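Local atomic coordinates of 182aa long hypothetical protein (Pyrococcus horikoshii, PDB entry 2GAN), a protein that is of unknown function but, as a putative GNAT-family acetyltransferase, probably transfers an acetyl group from acetyl-coenzyme A to an unidentified acceptor. Residues A[23-28]-A[39-44]; A[29-34]-A[150-155]; A[103-108]-A[139-144]; A[84-89]-A[132-137]. All blocks are in the same frame, centred on the assembly; numbering follows the deposited sequence.

Interaction 1 of 4, residues A[23-28]-A[39-44]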
loop_
_atom_site.group_PDB
_atom_site.type_symbol
_atom_site.label_atom_id
_atom_site.label_comp_id
_atom_site.label_asym_id
_atom_site.label_seq_id
_atom_site.Cartn_x
_atom_site.Cartn_y
_atom_site.Cartn_z
ATOM N N ARG A 23 12.046 12.738 3.086
ATOM C CA ARG A 23 10.972 12.882 4.055
ATOM C C ARG A 23 9.876 11.871 3.735
ATOM O O ARG A 23 9.239 11.322 4.629
ATOM C CB ARG A 23 10.460 14.334 4.055
ATOM C CG ARG A 23 11.473 15.317 4.673
ATOM C CD ARG A 23 11.037 16.782 4.603
ATOM N NE ARG A 23 9.728 16.986 5.217
ATOM C CZ ARG A 23 8.618 17.273 4.541
ATOM N NH1 ARG A 23 8.649 17.407 3.226
ATOM N NH2 ARG A 23 7.466 17.395 5.185
ATOM N N ILE A 24 9.682 11.594 2.453
ATOM C CA ILE A 24 8.680 10.617 2.042
ATOM C C ILE A 24 9.164 9.210 2.396
ATOM O O ILE A 24 8.389 8.370 2.848
ATOM C CB ILE A 24 8.420 10.716 0.537
ATOM C CG1 ILE A 24 7.721 12.049 0.248
ATOM C CG2 ILE A 24 7.579 9.537 0.058
ATOM C CD1 ILE A 24 7.742 12.453 -1.199
ATOM N N TYR A 25 10.456 8.968 2.187
ATOM C CA TYR A 25 11.064 7.677 2.493
ATOM C C TYR A 25 10.914 7.392 3.982
ATOM O O TYR A 25 10.697 6.254 4.384
ATOM C CB TYR A 25 12.550 7.699 2.123
ATOM C CG TYR A 25 13.268 6.369 2.238
ATOM C CD1 TYR A 25 14.204 6.140 3.251
ATOM C CD2 TYR A 25 13.060 5.363 1.290
ATOM C CE1 TYR A 25 14.923 4.943 3.308
ATOM C CE2 TYR A 25 13.772 4.167 1.336
ATOM C CZ TYR A 25 14.707 3.963 2.345
ATOM O OH TYR A 25 15.455 2.803 2.348
ATOM N N ARG A 26 11.033 8.428 4.799
ATOM C CA ARG A 26 10.909 8.271 6.243
ATOM C C ARG A 26 9.436 8.142 6.640
ATOM O O ARG A 26 9.065 7.241 7.390
ATOM C CB ARG A 26 11.548 9.471 6.946
ATOM C CG ARG A 26 11.611 9.395 8.471
ATOM C CD ARG A 26 12.308 10.637 9.014
ATOM N NE ARG A 26 11.583 11.866 8.668
ATOM C CZ ARG A 26 12.089 13.096 8.757
ATOM N NH1 ARG A 26 13.335 13.277 9.178
ATOM N NH2 ARG A 26 11.350 14.148 8.432
ATOM N N SER A 27 8.589 9.026 6.128
ATOM C CA SER A 27 7.174 8.963 6.481
ATOM C C SER A 27 6.538 7.625 6.105
ATOM O O SER A 27 5.667 7.135 6.818
ATOM C CB SER A 27 6.405 10.110 5.824
ATOM O OG SER A 27 6.313 9.917 4.426
ATOM N N THR A 28 6.975 7.038 4.992
ATOM C CA THR A 28 6.443 5.748 4.530
ATOM C C THR A 28 7.268 4.564 5.037
ATOM O O THR A 28 7.066 3.421 4.612
ATOM C CB THR A 28 6.424 5.659 2.987
ATOM O OG1 THR A 28 7.770 5.720 2.484
ATOM C CG2 THR A 28 5.609 6.809 2.395
ATOM N N LYS A 39 20.403 -3.127 -3.247
ATOM C CA LYS A 39 20.428 -4.419 -2.576
ATOM C C LYS A 39 19.905 -4.267 -1.156
ATOM O O LYS A 39 18.808 -4.726 -0.826
ATOM C CB LYS A 39 21.854 -4.970 -2.548
ATOM C CG LYS A 39 21.929 -6.432 -2.162
ATOM C CD LYS A 39 23.360 -6.936 -2.144
ATOM C CE LYS A 39 23.390 -8.442 -1.948
ATOM N NZ LYS A 39 22.649 -8.857 -0.724
ATOM N N ARG A 40 20.696 -3.619 -0.313
ATOM C CA ARG A 40 20.300 -3.389 1.067
ATOM C C ARG A 40 19.802 -1.950 1.198
ATOM O O ARG A 40 20.556 -1.003 0.980
ATOM C CB ARG A 40 21.487 -3.638 2.009
ATOM C CG ARG A 40 22.790 -2.957 1.595
ATOM C CD ARG A 40 23.469 -3.688 0.436
ATOM N NE ARG A 40 23.963 -5.010 0.828
ATOM C CZ ARG A 40 25.064 -5.221 1.545
ATOM N NH1 ARG A 40 25.432 -6.460 1.853
ATOM N NH2 ARG A 40 25.808 -4.194 1.940
ATOM N N LYS A 41 18.526 -1.792 1.542
ATOM C CA LYS A 41 17.939 -0.466 1.686
ATOM C C LYS A 41 18.276 0.140 3.050
ATOM O O LYS A 41 18.251 -0.545 4.072
ATOM C CB LYS A 41 16.416 -0.529 1.468
ATOM C CG LYS A 41 15.600 -1.214 2.564
ATOM C CD LYS A 41 15.146 -0.228 3.645
ATOM C CE LYS A 41 14.188 -0.886 4.640
ATOM N NZ LYS A 41 13.646 0.067 5.657
ATOM N N PRO A 42 18.622 1.437 3.074
ATOM C CA PRO A 42 18.970 2.138 4.311
ATOM C C PRO A 42 17.782 2.385 5.221
ATOM O O PRO A 42 16.629 2.343 4.788
ATOM C CB PRO A 42 19.577 3.436 3.804
ATOM C CG PRO A 42 18.786 3.695 2.562
ATOM C CD PRO A 42 18.761 2.333 1.912
ATOM N N ASN A 43 18.080 2.639 6.488
ATOM C CA ASN A 43 17.055 2.916 7.480
ATOM C C ASN A 43 16.288 4.145 7.016
ATOM O O ASN A 43 16.879 5.099 6.518
ATOM C CB ASN A 43 17.706 3.212 8.833
ATOM C CG ASN A 43 16.692 3.385 9.942
ATOM O OD1 ASN A 43 16.226 2.409 10.525
ATOM N ND2 ASN A 43 16.332 4.631 10.232
ATOM N N PRO A 44 14.960 4.139 7.174
ATOM C CA PRO A 44 14.123 5.271 6.763
ATOM C C PRO A 44 14.477 6.603 7.423
ATOM O O PRO A 44 14.136 7.661 6.907
ATOM C CB PRO A 44 12.706 4.798 7.105
ATOM C CG PRO A 44 12.926 3.854 8.242
ATOM C CD PRO A 44 14.141 3.079 7.786
#
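Y25 carries this contact between the end of helix 14-27 and the loop segment 39-44. CG lies anti to the backbone N (chi1 -173°), and the end of the ring comes nearer the loop than its root. From CB outward, the first ring atom to meet the loop is CD1, 3.6 Å from P44 CA. CE1 meets the same CA and also P42 O. CZ lies 4.1 Å from P42 CG, and the side chains of Y25 and P42 cross at about a right angle. At the tip, Y25 OH donates to P42 O over 2.7 Å, and the donor is tilted 19° from the carbonyl plane. P42 O and N43 O both lie at the ring edge, in its plane. K41 bends at chi2 and brings CD to 3.3 Å from Y25 OH. One residue further on, R26 CB lies 3.2 Å from P44 O. P44 CB sits near Y25 O. The Y25 ring also meets the ring of F50, with the planes at about 45°. The contact ties helix 14-27 to the loop before helix 47-65. These two helices come between strands 2-6 and 68-74, as in the GNAT fold.

Interaction 2 of 4, residues A[29-34]-A[150-155]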
loop_
_atom_site.group_PDB
_atom_site.type_symbol
_atom_site.label_atom_id
_atom_site.label_comp_id
_atom_site.label_asym_id
_atom_site.label_seq_id
_atom_site.Cartn_x
_atom_site.Cartn_y
_atom_site.Cartn_z
ATOM N N ASN A 29 8.209 4.837 5.928
ATOM C CA ASN A 29 9.062 3.794 6.485
ATOM C C ASN A 29 9.808 2.983 5.423
ATOM O O ASN A 29 9.782 1.749 5.430
ATOM C CB ASN A 29 8.236 2.854 7.358
ATOM C CG ASN A 29 9.083 2.128 8.386
ATOM O OD1 ASN A 29 9.884 1.249 8.053
ATOM N ND2 ASN A 29 8.920 2.506 9.649
ATOM N N GLY A 30 10.476 3.686 4.515
ATOM C CA GLY A 30 11.248 3.030 3.471
ATOM C C GLY A 30 10.464 2.486 2.290
ATOM O O GLY A 30 11.031 1.840 1.411
ATOM N N LYS A 31 9.166 2.760 2.252
ATOM C CA LYS A 31 8.319 2.266 1.171
ATOM C C LYS A 31 8.539 2.998 -0.148
ATOM O O LYS A 31 8.748 2.371 -1.186
ATOM C CB LYS A 31 6.852 2.384 1.576
ATOM C CG LYS A 31 5.938 1.423 0.872
ATOM C CD LYS A 31 5.158 0.610 1.884
ATOM C CE LYS A 31 4.205 1.477 2.676
ATOM N NZ LYS A 31 3.626 0.763 3.845
ATOM N N TYR A 32 8.498 4.325 -0.098
ATOM C CA TYR A 32 8.671 5.148 -1.285
ATOM C C TYR A 32 9.694 6.245 -1.033
ATOM O O TYR A 32 9.862 6.700 0.096
ATOM C CB TYR A 32 7.336 5.803 -1.652
ATOM C CG TYR A 32 6.181 4.823 -1.794
ATOM C CD1 TYR A 32 6.098 3.972 -2.891
ATOM C CD2 TYR A 32 5.174 4.761 -0.835
ATOM C CE1 TYR A 32 5.038 3.079 -3.035
ATOM C CE2 TYR A 32 4.105 3.876 -0.962
ATOM C CZ TYR A 32 4.048 3.036 -2.067
ATOM O OH TYR A 32 3.016 2.148 -2.197
ATOM N N PRO A 33 10.409 6.674 -2.083
ATOM C CA PRO A 33 10.287 6.192 -3.464
ATOM C C PRO A 33 10.951 4.829 -3.641
ATOM O O PRO A 33 11.786 4.430 -2.828
ATOM C CB PRO A 33 10.972 7.286 -4.275
ATOM C CG PRO A 33 12.020 7.787 -3.337
ATOM C CD PRO A 33 11.269 7.869 -2.027
ATOM N N ALA A 34 10.574 4.119 -4.702
ATOM C CA ALA A 34 11.118 2.787 -4.978
ATOM C C ALA A 34 12.622 2.796 -5.230
ATOM O O ALA A 34 13.147 3.711 -5.856
ATOM C CB ALA A 34 10.396 2.169 -6.173
ATOM N N LEU A 150 4.679 -3.475 -2.577
ATOM C CA LEU A 150 4.725 -2.363 -1.647
ATOM C C LEU A 150 3.400 -2.179 -0.911
ATOM O O LEU A 150 3.246 -1.255 -0.107
ATOM C CB LEU A 150 5.119 -1.081 -2.379
ATOM C CG LEU A 150 6.521 -1.200 -3.001
ATOM C CD1 LEU A 150 6.889 0.112 -3.683
ATOM C CD2 LEU A 150 7.550 -1.531 -1.907
ATOM N N GLU A 151 2.444 -3.058 -1.193
ATOM C CA GLU A 151 1.146 -2.997 -0.523
ATOM C C GLU A 151 1.447 -3.044 0.967
ATOM O O GLU A 151 2.275 -3.838 1.412
ATOM C CB GLU A 151 0.280 -4.189 -0.934
ATOM C CG GLU A 151 -1.132 -4.202 -0.345
ATOM C CD GLU A 151 -1.190 -4.809 1.052
ATOM O OE1 GLU A 151 -0.433 -5.765 1.335
ATOM O OE2 GLU A 151 -2.010 -4.344 1.869
ATOM N N ALA A 152 0.777 -2.188 1.730
ATOM C CA ALA A 152 0.991 -2.072 3.171
ATOM C C ALA A 152 1.146 -3.357 3.987
ATOM O O ALA A 152 2.146 -3.526 4.690
ATOM C CB ALA A 152 -0.104 -1.212 3.779
ATOM N N TYR A 153 0.172 -4.261 3.911
ATOM C CA TYR A 153 0.267 -5.481 4.695
ATOM C C TYR A 153 1.400 -6.389 4.259
ATOM O O TYR A 153 2.165 -6.876 5.087
ATOM C CB TYR A 153 -1.050 -6.250 4.672
ATOM C CG TYR A 153 -2.054 -5.724 5.668
ATOM C CD1 TYR A 153 -2.929 -4.694 5.329
ATOM C CD2 TYR A 153 -2.092 -6.222 6.970
ATOM C CE1 TYR A 153 -3.819 -4.171 6.264
ATOM C CE2 TYR A 153 -2.971 -5.708 7.914
ATOM C CZ TYR A 153 -3.834 -4.682 7.555
ATOM O OH TYR A 153 -4.704 -4.158 8.484
ATOM N N SER A 154 1.515 -6.614 2.959
ATOM C CA SER A 154 2.572 -7.473 2.476
ATOM C C SER A 154 3.930 -6.934 2.917
ATOM O O SER A 154 4.754 -7.674 3.438
ATOM C CB SER A 154 2.518 -7.582 0.955
ATOM O OG SER A 154 3.424 -8.570 0.519
ATOM N N TYR A 155 4.145 -5.641 2.721
ATOM C CA TYR A 155 5.397 -5.002 3.102
ATOM C C TYR A 155 5.690 -5.231 4.586
ATOM O O TYR A 155 6.798 -5.613 4.963
ATOM C CB TYR A 155 5.317 -3.498 2.826
ATOM C CG TYR A 155 6.635 -2.768 2.955
ATOM C CD1 TYR A 155 7.625 -2.899 1.982
ATOM C CD2 TYR A 155 6.879 -1.920 4.039
ATOM C CE1 TYR A 155 8.830 -2.193 2.080
ATOM C CE2 TYR A 155 8.077 -1.215 4.145
ATOM C CZ TYR A 155 9.045 -1.359 3.154
ATOM O OH TYR A 155 10.213 -0.649 3.242
HETATM O O HOH W 1 1.363 0.936 -0.625
#
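The Y155 ring takes K31 on one face. K31 CD stands 4.0 Å from the ring centroid in a CH-pi contact, 21° off the ring normal. N29 O lies at the ring edge, near its plane. The Y32 ring also has K31 on one face, through CG, set toward the rim, while L150 CD1 approaches Y32 CE1 obliquely at 3.6 Å. The K31 chain, bent at chi2 and chi3, therefore runs between two tyrosines, and its CD also comes to 3.3 Å from L150 O. Y155 OH ends close to two backbone carbonyls, N29 O at 3.3 Å and G30 O at 3.2 Å. An alanine in place of Y155, lacking ring and hydroxyl, would probably leave K31 CD without the ring face it lies on and its chain freer to turn.

N29 closes the preceding helix in a Schellman motif. E151 is the N-cap of helix 152-158: OE1 accepts from S154 N at 2.7 Å, and OE2 accepts from Y153 N. One water donates to both Y32 OH, at 2.6 Å, and L150 O. Y32 OH also bonds to E151 of the second subunit, and its ring meets Y153 of that subunit edge-to-face. The chemistry implies a joint between loop and helix in which a lysine serves by its carbon chain, while the polar end of Y32 ties the contact to the dimer interface.

Interaction 3 of 4, residues A[103-108]-A[139-144]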
loop_
_atom_site.group_PDB
_atom_site.type_symbol
_atom_site.label_atom_id
_atom_site.label_comp_id
_atom_site.label_asym_id
_atom_site.label_seq_id
_atom_site.Cartn_x
_atom_site.Cartn_y
_atom_site.Cartn_z
ATOM N N ASN A 103 5.928 3.018 -28.526
ATOM C CA ASN A 103 5.337 3.591 -29.731
ATOM C C ASN A 103 4.979 5.068 -29.531
ATOM O O ASN A 103 4.924 5.554 -28.401
ATOM C CB ASN A 103 4.103 2.791 -30.147
ATOM C CG ASN A 103 2.925 3.040 -29.250
ATOM O OD1 ASN A 103 2.354 4.132 -29.239
ATOM N ND2 ASN A 103 2.550 2.029 -28.484
ATOM N N GLU A 104 4.728 5.763 -30.637
ATOM C CA GLU A 104 4.424 7.195 -30.643
ATOM C C GLU A 104 3.247 7.668 -29.794
ATOM O O GLU A 104 3.209 8.829 -29.398
ATOM C CB GLU A 104 4.227 7.669 -32.085
ATOM C CG GLU A 104 4.287 9.181 -32.282
ATOM C CD GLU A 104 5.663 9.766 -31.993
ATOM O OE1 GLU A 104 6.671 9.164 -32.417
ATOM O OE2 GLU A 104 5.740 10.842 -31.361
ATOM N N LYS A 105 2.281 6.797 -29.521
ATOM C CA LYS A 105 1.149 7.219 -28.703
ATOM C C LYS A 105 1.337 6.961 -27.210
ATOM O O LYS A 105 0.402 7.132 -26.431
ATOM C CB LYS A 105 -0.145 6.553 -29.175
ATOM C CG LYS A 105 -0.715 7.179 -30.444
ATOM C CD LYS A 105 -2.222 6.974 -30.552
ATOM C CE LYS A 105 -2.986 7.738 -29.467
ATOM N NZ LYS A 105 -2.948 9.219 -29.636
ATOM N N VAL A 106 2.539 6.561 -26.804
ATOM C CA VAL A 106 2.793 6.291 -25.389
ATOM C C VAL A 106 3.316 7.501 -24.613
ATOM O O VAL A 106 4.243 8.188 -25.043
ATOM C CB VAL A 106 3.786 5.104 -25.198
ATOM C CG1 VAL A 106 4.114 4.927 -23.728
ATOM C CG2 VAL A 106 3.172 3.816 -25.732
ATOM N N GLY A 107 2.699 7.750 -23.462
ATOM C CA GLY A 107 3.101 8.842 -22.597
ATOM C C GLY A 107 3.267 8.298 -21.186
ATOM O O GLY A 107 2.361 7.654 -20.655
ATOM N N LEU A 108 4.420 8.559 -20.579
ATOM C CA LEU A 108 4.718 8.072 -19.235
ATOM C C LEU A 108 4.620 9.127 -18.137
ATOM O O LEU A 108 5.129 10.236 -18.277
ATOM C CB LEU A 108 6.129 7.475 -19.207
ATOM C CG LEU A 108 6.398 6.047 -19.671
ATOM C CD1 LEU A 108 5.421 5.614 -20.726
ATOM C CD2 LEU A 108 7.827 5.953 -20.165
ATOM N N GLY A 139 -0.895 14.389 -27.826
ATOM C CA GLY A 139 -1.332 13.243 -28.600
ATOM C C GLY A 139 -0.870 11.914 -28.026
ATOM O O GLY A 139 -0.756 10.925 -28.759
ATOM N N LYS A 140 -0.609 11.881 -26.717
ATOM C CA LYS A 140 -0.140 10.657 -26.049
ATOM C C LYS A 140 -1.128 10.091 -25.035
ATOM O O LYS A 140 -1.919 10.819 -24.457
ATOM C CB LYS A 140 1.171 10.924 -25.290
ATOM C CG LYS A 140 2.243 11.689 -26.045
ATOM C CD LYS A 140 2.868 10.877 -27.159
ATOM C CE LYS A 140 3.980 11.676 -27.832
ATOM N NZ LYS A 140 4.779 10.837 -28.745
ATOM N N ASP A 141 -1.065 8.787 -24.812
ATOM C CA ASP A 141 -1.908 8.154 -23.814
ATOM C C ASP A 141 -1.058 7.974 -22.557
ATOM O O ASP A 141 0.107 7.571 -22.643
ATOM C CB ASP A 141 -2.400 6.797 -24.301
ATOM C CG ASP A 141 -3.339 6.918 -25.467
ATOM O OD1 ASP A 141 -4.256 7.764 -25.381
ATOM O OD2 ASP A 141 -3.164 6.172 -26.457
ATOM N N PRO A 142 -1.622 8.297 -21.379
ATOM C CA PRO A 142 -0.947 8.185 -20.078
ATOM C C PRO A 142 -0.777 6.756 -19.549
ATOM O O PRO A 142 -1.742 5.995 -19.477
ATOM C CB PRO A 142 -1.838 9.011 -19.147
ATOM C CG PRO A 142 -2.531 9.968 -20.060
ATOM C CD PRO A 142 -2.845 9.112 -21.257
ATOM N N TYR A 143 0.450 6.419 -19.150
ATOM C CA TYR A 143 0.773 5.101 -18.592
ATOM C C TYR A 143 1.586 5.294 -17.313
ATOM O O TYR A 143 2.349 6.251 -17.201
ATOM C CB TYR A 143 1.625 4.289 -19.565
ATOM C CG TYR A 143 0.893 3.729 -20.758
ATOM C CD1 TYR A 143 0.398 2.432 -20.739
ATOM C CD2 TYR A 143 0.711 4.490 -21.913
ATOM C CE1 TYR A 143 -0.259 1.894 -21.837
ATOM C CE2 TYR A 143 0.051 3.964 -23.020
ATOM C CZ TYR A 143 -0.429 2.661 -22.972
ATOM O OH TYR A 143 -1.069 2.117 -24.058
ATOM N N VAL A 144 1.426 4.385 -16.353
ATOM C CA VAL A 144 2.177 4.454 -15.096
ATOM C C VAL A 144 2.600 3.057 -14.681
ATOM O O VAL A 144 2.060 2.069 -15.177
ATOM C CB VAL A 144 1.342 5.045 -13.931
ATOM C CG1 VAL A 144 1.091 6.515 -14.153
ATOM C CG2 VAL A 144 0.036 4.280 -13.784
#
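K140 NZ is gripped by two oxygens of E104. It donates to the backbone E104 O at 2.6 Å and to E104 OE2 at 2.8 Å, the second bond being part of a salt bridge. NZ meets OE2 from above the carboxylate plane. The contact closes a beta-alpha-beta unit, in which strands 106-114 and 141-146 run parallel and helix 123-137 makes the crossover between them. The ladder begins with D141 N donating to K105 O, and G107 N then donates to D141 O. Beside it, K105 bends at chi3 and chi4, and its NZ donates to G139 O at 2.9 Å from above the carbonyl plane. G139 itself ends the crossover helix in a Schellman motif. E104 OE1 has a second partner in R88, so the carboxylate is shared between two positive charges. An alanine in place of K140 would probably leave E104 with R88 as its charged partner and weaken the tie between the turn at 103-106 and the start of strand 141-146. On the face that carries V106, L108 and Y143, V106 CG1 lies 3.9 Å from Y143 CD2, the two side chains crossing at about a right angle. Beyond this chain, Y143 and V144 pair antiparallel with a strand of the second subunit. G107 O accepts from Y143 N nearly along the C=O axis, at 2.7 Å, and lies at the edge of the Y143 ring.

Interaction 4 of 4, residues A[84-89]-A[132-137]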
loop_
_atom_site.group_PDB
_atom_site.type_symbol
_atom_site.label_atom_id
_atom_site.label_comp_id
_atom_site.label_asym_id
_atom_site.label_seq_id
_atom_site.Cartn_x
_atom_site.Cartn_y
_atom_site.Cartn_z
ATOM N N LEU A 84 6.810 13.873 -16.756
ATOM C CA LEU A 84 6.307 13.262 -17.982
ATOM C C LEU A 84 7.448 12.794 -18.866
ATOM O O LEU A 84 8.448 13.501 -19.029
ATOM C CB LEU A 84 5.487 14.267 -18.768
ATOM C CG LEU A 84 4.371 14.881 -17.934
ATOM C CD1 LEU A 84 3.627 15.901 -18.789
ATOM C CD2 LEU A 84 3.444 13.783 -17.428
ATOM N N VAL A 85 7.293 11.604 -19.434
ATOM C CA VAL A 85 8.286 11.057 -20.342
ATOM C C VAL A 85 7.542 10.671 -21.605
ATOM O O VAL A 85 6.632 9.843 -21.563
ATOM C CB VAL A 85 9.005 9.806 -19.767
ATOM C CG1 VAL A 85 9.940 9.223 -20.812
ATOM C CG2 VAL A 85 9.813 10.195 -18.526
ATOM N N TYR A 86 7.916 11.286 -22.723
ATOM C CA TYR A 86 7.250 11.009 -23.994
ATOM C C TYR A 86 8.136 11.156 -25.244
ATOM O O TYR A 86 7.706 10.809 -26.341
ATOM C CB TYR A 86 6.013 11.909 -24.114
ATOM C CG TYR A 86 6.341 13.383 -24.079
ATOM C CD1 TYR A 86 6.736 14.058 -25.237
ATOM C CD2 TYR A 86 6.304 14.093 -22.877
ATOM C CE1 TYR A 86 7.091 15.408 -25.197
ATOM C CE2 TYR A 86 6.656 15.443 -22.826
ATOM C CZ TYR A 86 7.048 16.091 -23.986
ATOM O OH TYR A 86 7.394 17.417 -23.936
ATOM N N LYS A 87 9.365 11.651 -25.086
ATOM C CA LYS A 87 10.264 11.817 -26.234
ATOM C C LYS A 87 11.030 10.542 -26.575
ATOM O O LYS A 87 12.017 10.202 -25.920
ATOM C CB LYS A 87 11.286 12.923 -25.991
ATOM C CG LYS A 87 10.703 14.299 -25.789
ATOM C CD LYS A 87 11.811 15.329 -25.647
ATOM C CE LYS A 87 11.280 16.633 -25.075
ATOM N NZ LYS A 87 10.153 17.191 -25.860
ATOM N N ARG A 88 10.573 9.862 -27.622
ATOM C CA ARG A 88 11.179 8.623 -28.097
ATOM C C ARG A 88 11.372 7.590 -26.987
ATOM O O ARG A 88 12.500 7.269 -26.607
ATOM C CB ARG A 88 12.517 8.921 -28.788
ATOM C CG ARG A 88 12.485 8.774 -30.325
ATOM C CD ARG A 88 11.966 10.018 -31.052
ATOM N NE ARG A 88 10.620 10.408 -30.639
ATOM C CZ ARG A 88 9.537 9.664 -30.825
ATOM N NH1 ARG A 88 9.636 8.484 -31.425
ATOM N NH2 ARG A 88 8.356 10.095 -30.395
ATOM N N ILE A 89 10.265 7.058 -26.480
ATOM C CA ILE A 89 10.334 6.061 -25.426
ATOM C C ILE A 89 11.212 4.877 -25.824
ATOM O O ILE A 89 11.954 4.344 -24.998
ATOM C CB ILE A 89 8.930 5.520 -25.049
ATOM C CG1 ILE A 89 8.103 6.616 -24.374
ATOM C CG2 ILE A 89 9.064 4.346 -24.094
ATOM C CD1 ILE A 89 7.772 7.771 -25.274
ATOM N N VAL A 132 -2.151 14.347 -16.939
ATOM C CA VAL A 132 -2.915 13.590 -17.900
ATOM C C VAL A 132 -3.275 14.475 -19.088
ATOM O O VAL A 132 -3.131 14.061 -20.247
ATOM C CB VAL A 132 -4.182 13.021 -17.255
ATOM C CG1 VAL A 132 -5.116 12.496 -18.323
ATOM C CG2 VAL A 132 -3.800 11.910 -16.280
ATOM N N LYS A 133 -3.728 15.698 -18.814
ATOM C CA LYS A 133 -4.092 16.616 -19.902
ATOM C C LYS A 133 -2.885 17.059 -20.729
ATOM O O LYS A 133 -2.973 17.164 -21.954
ATOM C CB LYS A 133 -4.828 17.843 -19.354
ATOM C CG LYS A 133 -6.335 17.632 -19.263
ATOM C CD LYS A 133 -7.045 18.747 -18.506
ATOM C CE LYS A 133 -8.504 18.374 -18.254
ATOM N NZ LYS A 133 -9.121 19.222 -17.196
ATOM N N ARG A 134 -1.761 17.312 -20.071
ATOM C CA ARG A 134 -0.575 17.725 -20.798
ATOM C C ARG A 134 -0.226 16.642 -21.819
ATOM O O ARG A 134 -0.035 16.931 -22.996
ATOM C CB ARG A 134 0.588 17.947 -19.834
ATOM C CG ARG A 134 1.924 18.221 -20.508
ATOM C CD ARG A 134 1.871 19.437 -21.414
ATOM N NE ARG A 134 3.171 19.649 -22.043
ATOM C CZ ARG A 134 3.410 20.542 -22.995
ATOM N NH1 ARG A 134 2.438 21.320 -23.443
ATOM N NH2 ARG A 134 4.623 20.651 -23.503
ATOM N N LEU A 135 -0.164 15.391 -21.373
ATOM C CA LEU A 135 0.153 14.303 -22.283
ATOM C C LEU A 135 -0.853 14.240 -23.427
ATOM O O LEU A 135 -0.467 14.138 -24.589
ATOM C CB LEU A 135 0.192 12.971 -21.538
ATOM C CG LEU A 135 1.457 12.762 -20.698
ATOM C CD1 LEU A 135 1.344 11.445 -19.976
ATOM C CD2 LEU A 135 2.706 12.780 -21.590
ATOM N N ARG A 136 -2.140 14.314 -23.096
ATOM C CA ARG A 136 -3.183 14.283 -24.113
ATOM C C ARG A 136 -2.966 15.373 -25.160
ATOM O O ARG A 136 -3.039 15.115 -26.357
ATOM C CB ARG A 136 -4.569 14.440 -23.470
ATOM C CG ARG A 136 -5.134 13.135 -22.927
ATOM C CD ARG A 136 -6.441 13.344 -22.181
ATOM N NE ARG A 136 -7.469 14.005 -22.989
ATOM C CZ ARG A 136 -8.188 13.416 -23.945
ATOM N NH1 ARG A 136 -8.005 12.133 -24.236
ATOM N NH2 ARG A 136 -9.101 14.116 -24.605
ATOM N N SER A 137 -2.678 16.586 -24.714
ATOM C CA SER A 137 -2.467 17.682 -25.649
ATOM C C SER A 137 -1.260 17.407 -26.536
ATOM O O SER A 137 -1.026 18.124 -27.503
ATOM C CB SER A 137 -2.240 18.986 -24.892
ATOM O OG SER A 137 -0.959 18.982 -24.295
#
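L84 reaches over two residues of the helix with its two methyl groups. CD1 lies against the aliphatic part of R134, 3.4 Å from CG and 3.8 Å from CB. CD2 meets L135, at 4.0 Å from CG and equally far from CD1 of that residue. L84 and L135 lie alongside each other, pointing opposite ways, whereas L84 and R134 cross at a slant. CD1 of L84 is anti to its own CA (chi2 178°), which carries this methyl out to R134. Y86 adds a second apolar touch: its CD2 comes to 4.0 Å from L135 CD2, which approaches the ring obliquely.

The contact packs the end of strand 78-85 under the end of helix 123-137, the crossover helix that covers one face of the central GNAT sheet. L84 and L135 both also touch I109 of strand 106-114, the next strand in the sheet, and L135 reaches P142 of strand 141-146. L84 and R134 both touch Y70 of strand 68-74, the neighbour of strand 78-85 on its other side.

The polar ends of Y86 and R134 turn to a common partner. Y86 OH hydrogen-bonds to E68 OE1, and R134 NH2 makes a salt bridge with the same oxygen. The two tips, Y86 OH and R134 NH2, stand 4.3 Å apart without a bond between them.

Overall arrangement
The four contacts form two pairs on opposite sides of the chain's centre. Interactions 1 and 2 have centres 9 Å apart and touch where helix 14-27 ends and its loop begins. Interactions 3 and 4 have centres 6 Å apart and share the mixed sheet, where strands 78-85 and 106-114 are neighbours. Between the pairs the centres are 27 to 30 Å apart. Interaction 1 closes before 3 and 4 open along the chain. Interaction 2 spans both, because its second segment follows strand 141-146. All four belong to the one GNAT-like domain. Interactions 2, 3 and 4 also touch the second subunit, so both halves of the fold take part in the dimer.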